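Local coordinates for protein glycerol dehydratase (Clostridium butyricum, PDB 1R9D) that probably acts as a glycyl-radical lyase that dehydrates glycerol without coenzyme B12, and is captured here with glycerol bound, at residues Y138-E141 with E142-E145; F123-W126 with N127-T131. One frame throughout, in Å; residues are numbered along the deposited sequence.

Contact 1 (Y138-E141 with E142-E145); sequences YMTE and ETRE
Thr140 and Thr143 meet through their hydroxyls, OG1 to OG1 at 3.1 Å, in a hydrogen bond that either residue could donate, the two short side chains crossing at about a right angle. A water closes the group: it accepts from Thr140 N at 3.0 Å and lies 2.8 Å from Thr143 OG1. Beside them the backbone has begun to coil, with Arg144 N bonded to Thr140 O at 3.0 Å (161° at the hydrogen) and Glu145 N to Glu141 O. Thr140 is the N-cap residue of helix 141-147, in the short link that follows helix 131-138 in the pyruvate formate lyase-like fold. Glu141 bends at chi2 (50°) and brings OE1 to the edge of the Arg144 guanidinium, making a salt bridge whose hydrogen bond, NH1 to OE1 at 3.3 Å, is weak, with the two planes 55° apart. Met139 O lies over one face of the same guanidinium, 3.1 Å from CZ, where the N-H groups do not point at it; NH2 is bonded instead to Thr136 O of the preceding helix. Glu145 OE2 stands 4.3 Å from Glu141 OE2, a proximity of like charges that the nearby arginine may ease. Farther out, His501 and Tyr497 of helix 484-516 bind Thr143 OG1 and Glu142 OE2, while Glu202 of the second subunit packs on Thr140.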
loop_
_atom_site.group_PDB
_atom_site.type_symbol
_atom_site.label_atom_id
_atom_site.label_comp_id
_atom_site.label_asym_id
_atom_site.label_seq_id
_atom_site.Cartn_x
_atom_site.Cartn_y
_atom_site.Cartn_z
ATOM N N TYR A 138 0.804 9.694 9.237
ATOM C CA TYR A 138 1.851 8.745 9.617
ATOM C C TYR A 138 2.748 9.268 10.743
ATOM O O TYR A 138 3.381 8.486 11.451
ATOM C CB TYR A 138 2.715 8.379 8.405
ATOM C CG TYR A 138 2.204 7.190 7.618
ATOM C CD1 TYR A 138 1.887 7.307 6.264
ATOM C CD2 TYR A 138 2.038 5.947 8.228
ATOM C CE1 TYR A 138 1.412 6.211 5.539
ATOM C CE2 TYR A 138 1.565 4.849 7.512
ATOM C CZ TYR A 138 1.254 4.990 6.171
ATOM O OH TYR A 138 0.768 3.910 5.467
ATOM N N MET A 139 2.789 10.587 10.914
ATOM C CA MET A 139 3.612 11.198 11.956
ATOM C C MET A 139 2.994 11.042 13.338
ATOM O O MET A 139 1.775 11.102 13.489
ATOM C CB MET A 139 3.807 12.693 11.680
ATOM C CG MET A 139 4.611 13.016 10.448
ATOM S SD MET A 139 4.772 14.801 10.221
ATOM C CE MET A 139 5.002 14.893 8.455
ATOM N N THR A 140 3.837 10.852 14.348
ATOM C CA THR A 140 3.354 10.722 15.718
ATOM C C THR A 140 3.036 12.126 16.217
ATOM O O THR A 140 3.492 13.111 15.640
ATOM C CB THR A 140 4.421 10.122 16.633
ATOM O OG1 THR A 140 5.536 11.017 16.708
ATOM C CG2 THR A 140 4.892 8.777 16.094
ATOM N N GLU A 141 2.263 12.228 17.292
ATOM C CA GLU A 141 1.917 13.541 17.814
ATOM C C GLU A 141 3.167 14.305 18.242
ATOM O O GLU A 141 3.269 15.512 18.023
ATOM C CB GLU A 141 0.951 13.414 18.991
ATOM C CG GLU A 141 0.397 14.750 19.464
ATOM C CD GLU A 141 -0.148 15.592 18.319
ATOM O OE1 GLU A 141 -1.067 15.120 17.611
ATOM O OE2 GLU A 141 0.346 16.726 18.128
ATOM N N GLU A 142 4.121 13.605 18.845
ATOM C CA GLU A 142 5.351 14.255 19.280
ATOM C C GLU A 142 6.137 14.800 18.089
ATOM O O GLU A 142 6.756 15.861 18.187
ATOM C CB GLU A 142 6.217 13.283 20.084
ATOM C CG GLU A 142 7.585 13.836 20.438
ATOM C CD GLU A 142 8.309 12.991 21.469
ATOM O OE1 GLU A 142 8.182 11.749 21.419
ATOM O OE2 GLU A 142 9.015 13.570 22.322
ATOM N N THR A 143 6.115 14.089 16.964
ATOM C CA THR A 143 6.829 14.562 15.780
ATOM C C THR A 143 6.134 15.795 15.207
ATOM O O THR A 143 6.789 16.747 14.783
ATOM C CB THR A 143 6.912 13.475 14.687
ATOM O OG1 THR A 143 7.779 12.420 15.123
ATOM C CG2 THR A 143 7.464 14.061 13.395
ATOM N N ARG A 144 4.804 15.776 15.197
ATOM C CA ARG A 144 4.038 16.907 14.687
ATOM C C ARG A 144 4.382 18.171 15.469
ATOM O O ARG A 144 4.530 19.250 14.893
ATOM C CB ARG A 144 2.537 16.623 14.797
ATOM C CG ARG A 144 2.051 15.515 13.878
ATOM C CD ARG A 144 0.649 15.060 14.254
ATOM N NE ARG A 144 0.203 13.955 13.411
ATOM C CZ ARG A 144 -0.612 12.984 13.815
ATOM N NH1 ARG A 144 -1.076 12.974 15.059
ATOM N NH2 ARG A 144 -0.963 12.021 12.974
ATOM N N GLU A 145 4.509 18.037 16.785
ATOM C CA GLU A 145 4.842 19.187 17.616
ATOM C C GLU A 145 6.242 19.693 17.287
ATOM O O GLU A 145 6.452 20.894 17.120
ATOM C CB GLU A 145 4.753 18.817 19.094
ATOM C CG GLU A 145 3.390 18.289 19.501
ATOM C CD GLU A 145 3.237 18.171 21.000
ATOM O OE1 GLU A 145 4.128 17.578 21.644
ATOM O OE2 GLU A 145 2.221 18.668 21.534
HETATM O O HOH W 1 6.670 10.421 13.532
#

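Contact 2 (F123-W126 with N127-T131); sequences FEYW and NGKTT
The chain folds back in a type II beta turn from Trp126 to Lys129, with Asn127 and Gly128 at its corners, closed by Lys129 N to Trp126 O at 2.9 Å. Gly128 takes the positive phi (80°) of the turn's third position. From there Lys129 runs back, extended beyond CG, across the ring of Tyr125 at about a right angle. Its CD lies 4.0 Å above the ring plane near the rim, and NZ sits over the same face, 3.7 Å from the ring centroid, in a cation-pi contact. NZ also gives a weak hydrogen bond to Tyr125 O at 3.2 Å, so the ammonium is shared between the carbonyl and the ring of one residue at the end of helix 113-125. The turn leads this helix into helix 131-138, for which Thr130 is the N-cap; its CG2 methyl rests 3.7 Å from Trp126 O. Trp126 turns one indole face to Tyr125 CD2, while Lys129 O lies near the edge of the six-membered ring, 4.1 Å from CE3. Around this core, Glu43 of the same chain binds Tyr125 OH and Thr36 binds Trp126 NE1, whereas Glu133 accepts from Gly128 N and is bonded to Thr130 OG1. Glu43 of the second subunit packs on Lys129.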
loop_
_atom_site.group_PDB
_atom_site.type_symbol
_atom_site.label_atom_id
_atom_site.label_comp_id
_atom_site.label_asym_id
_atom_site.label_seq_id
_atom_site.Cartn_x
_atom_site.Cartn_y
_atom_site.Cartn_z
ATOM N N PHE A 123 -10.456 21.480 -5.124
ATOM C CA PHE A 123 -10.271 21.488 -3.676
ATOM C C PHE A 123 -11.223 20.493 -3.018
ATOM O O PHE A 123 -10.859 19.809 -2.063
ATOM C CB PHE A 123 -10.542 22.885 -3.105
ATOM C CG PHE A 123 -9.627 23.954 -3.639
ATOM C CD1 PHE A 123 -10.128 25.213 -3.959
ATOM C CD2 PHE A 123 -8.267 23.713 -3.809
ATOM C CE1 PHE A 123 -9.291 26.216 -4.445
ATOM C CE2 PHE A 123 -7.418 24.710 -4.293
ATOM C CZ PHE A 123 -7.931 25.965 -4.611
ATOM N N GLU A 124 -12.447 20.421 -3.535
ATOM C CA GLU A 124 -13.445 19.513 -2.981
ATOM C C GLU A 124 -13.081 18.043 -3.177
ATOM O O GLU A 124 -13.164 17.251 -2.241
ATOM C CB GLU A 124 -14.814 19.786 -3.608
ATOM C CG GLU A 124 -15.948 18.993 -2.982
ATOM C CD GLU A 124 -17.281 19.250 -3.664
ATOM O OE1 GLU A 124 -17.667 20.434 -3.795
ATOM O OE2 GLU A 124 -17.945 18.268 -4.065
ATOM N N TYR A 125 -12.673 17.673 -4.384
ATOM C CA TYR A 125 -12.328 16.279 -4.636
ATOM C C TYR A 125 -11.114 15.785 -3.859
ATOM O O TYR A 125 -11.165 14.732 -3.224
ATOM C CB TYR A 125 -12.054 16.024 -6.119
ATOM C CG TYR A 125 -11.584 14.600 -6.362
ATOM C CD1 TYR A 125 -12.483 13.533 -6.320
ATOM C CD2 TYR A 125 -10.231 14.311 -6.544
ATOM C CE1 TYR A 125 -12.049 12.216 -6.449
ATOM C CE2 TYR A 125 -9.782 12.993 -6.672
ATOM C CZ TYR A 125 -10.699 11.953 -6.622
ATOM O OH TYR A 125 -10.265 10.650 -6.728
ATOM N N TRP A 126 -10.022 16.542 -3.914
ATOM C CA TRP A 126 -8.786 16.126 -3.257
ATOM C C TRP A 126 -8.716 16.208 -1.745
ATOM O O TRP A 126 -7.689 15.883 -1.151
ATOM C CB TRP A 126 -7.602 16.876 -3.861
ATOM C CG TRP A 126 -7.371 16.531 -5.292
ATOM C CD1 TRP A 126 -7.868 17.181 -6.385
ATOM C CD2 TRP A 126 -6.610 15.425 -5.793
ATOM N NE1 TRP A 126 -7.462 16.549 -7.534
ATOM C CE2 TRP A 126 -6.690 15.468 -7.200
ATOM C CE3 TRP A 126 -5.868 14.400 -5.185
ATOM C CZ2 TRP A 126 -6.056 14.523 -8.019
ATOM C CZ3 TRP A 126 -5.236 13.458 -5.999
ATOM C CH2 TRP A 126 -5.333 13.528 -7.400
ATOM N N ASN A 127 -9.802 16.625 -1.109
ATOM C CA ASN A 127 -9.806 16.717 0.339
ATOM C C ASN A 127 -9.509 15.360 0.983
ATOM O O ASN A 127 -10.263 14.397 0.812
ATOM C CB ASN A 127 -11.155 17.243 0.834
ATOM C CG ASN A 127 -11.215 17.347 2.339
ATOM O OD1 ASN A 127 -10.324 17.913 2.968
ATOM N ND2 ASN A 127 -12.273 16.801 2.929
ATOM N N GLY A 128 -8.401 15.297 1.718
ATOM C CA GLY A 128 -8.001 14.075 2.393
ATOM C C GLY A 128 -7.318 13.042 1.513
ATOM O O GLY A 128 -6.929 11.983 1.996
ATOM N N LYS A 129 -7.134 13.351 0.235
ATOM C CA LYS A 129 -6.535 12.394 -0.692
ATOM C C LYS A 129 -5.137 12.730 -1.201
ATOM O O LYS A 129 -4.632 12.068 -2.109
ATOM C CB LYS A 129 -7.474 12.212 -1.886
ATOM C CG LYS A 129 -8.892 11.852 -1.473
ATOM C CD LYS A 129 -9.828 11.812 -2.665
ATOM C CE LYS A 129 -11.266 11.585 -2.213
ATOM N NZ LYS A 129 -12.223 11.753 -3.343
ATOM N N THR A 130 -4.509 13.740 -0.612
ATOM C CA THR A 130 -3.180 14.154 -1.040
ATOM C C THR A 130 -2.075 13.417 -0.294
ATOM O O THR A 130 -2.327 12.737 0.701
ATOM C CB THR A 130 -2.966 15.663 -0.803
ATOM O OG1 THR A 130 -3.037 15.934 0.602
ATOM C CG2 THR A 130 -4.037 16.480 -1.528
ATOM N N THR A 131 -0.851 13.555 -0.788
ATOM C CA THR A 131 0.296 12.938 -0.136
ATOM C C THR A 131 0.552 13.655 1.195
ATOM O O THR A 131 0.880 13.014 2.194
ATOM C CB THR A 131 1.570 13.017 -1.019
ATOM O OG1 THR A 131 1.814 14.376 -1.401
ATOM C CG2 THR A 131 1.409 12.166 -2.275
#

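How the contacts relate
The two contacts follow each other along the chain, contact 2 first, and helix 131-138 runs between them: contact 2 leads into it and contact 1 leaves it for helix 141-147. Their centres are about 21 Å apart and their nearest atoms about 7 Å apart, without touching. Both are junctions between successive helices, each with a threonine N-cap, in the pyruvate formate lyase-like region, and both lie on the same side of the chain's centre; the centre of each lies about 27 Å from that of the chain. Each touches the long helix 484-516, contact 1 notably through His501 and Cys508 and contact 2 through Arg516, and each also reaches the second subunit, placing this helical run at the dimer contact.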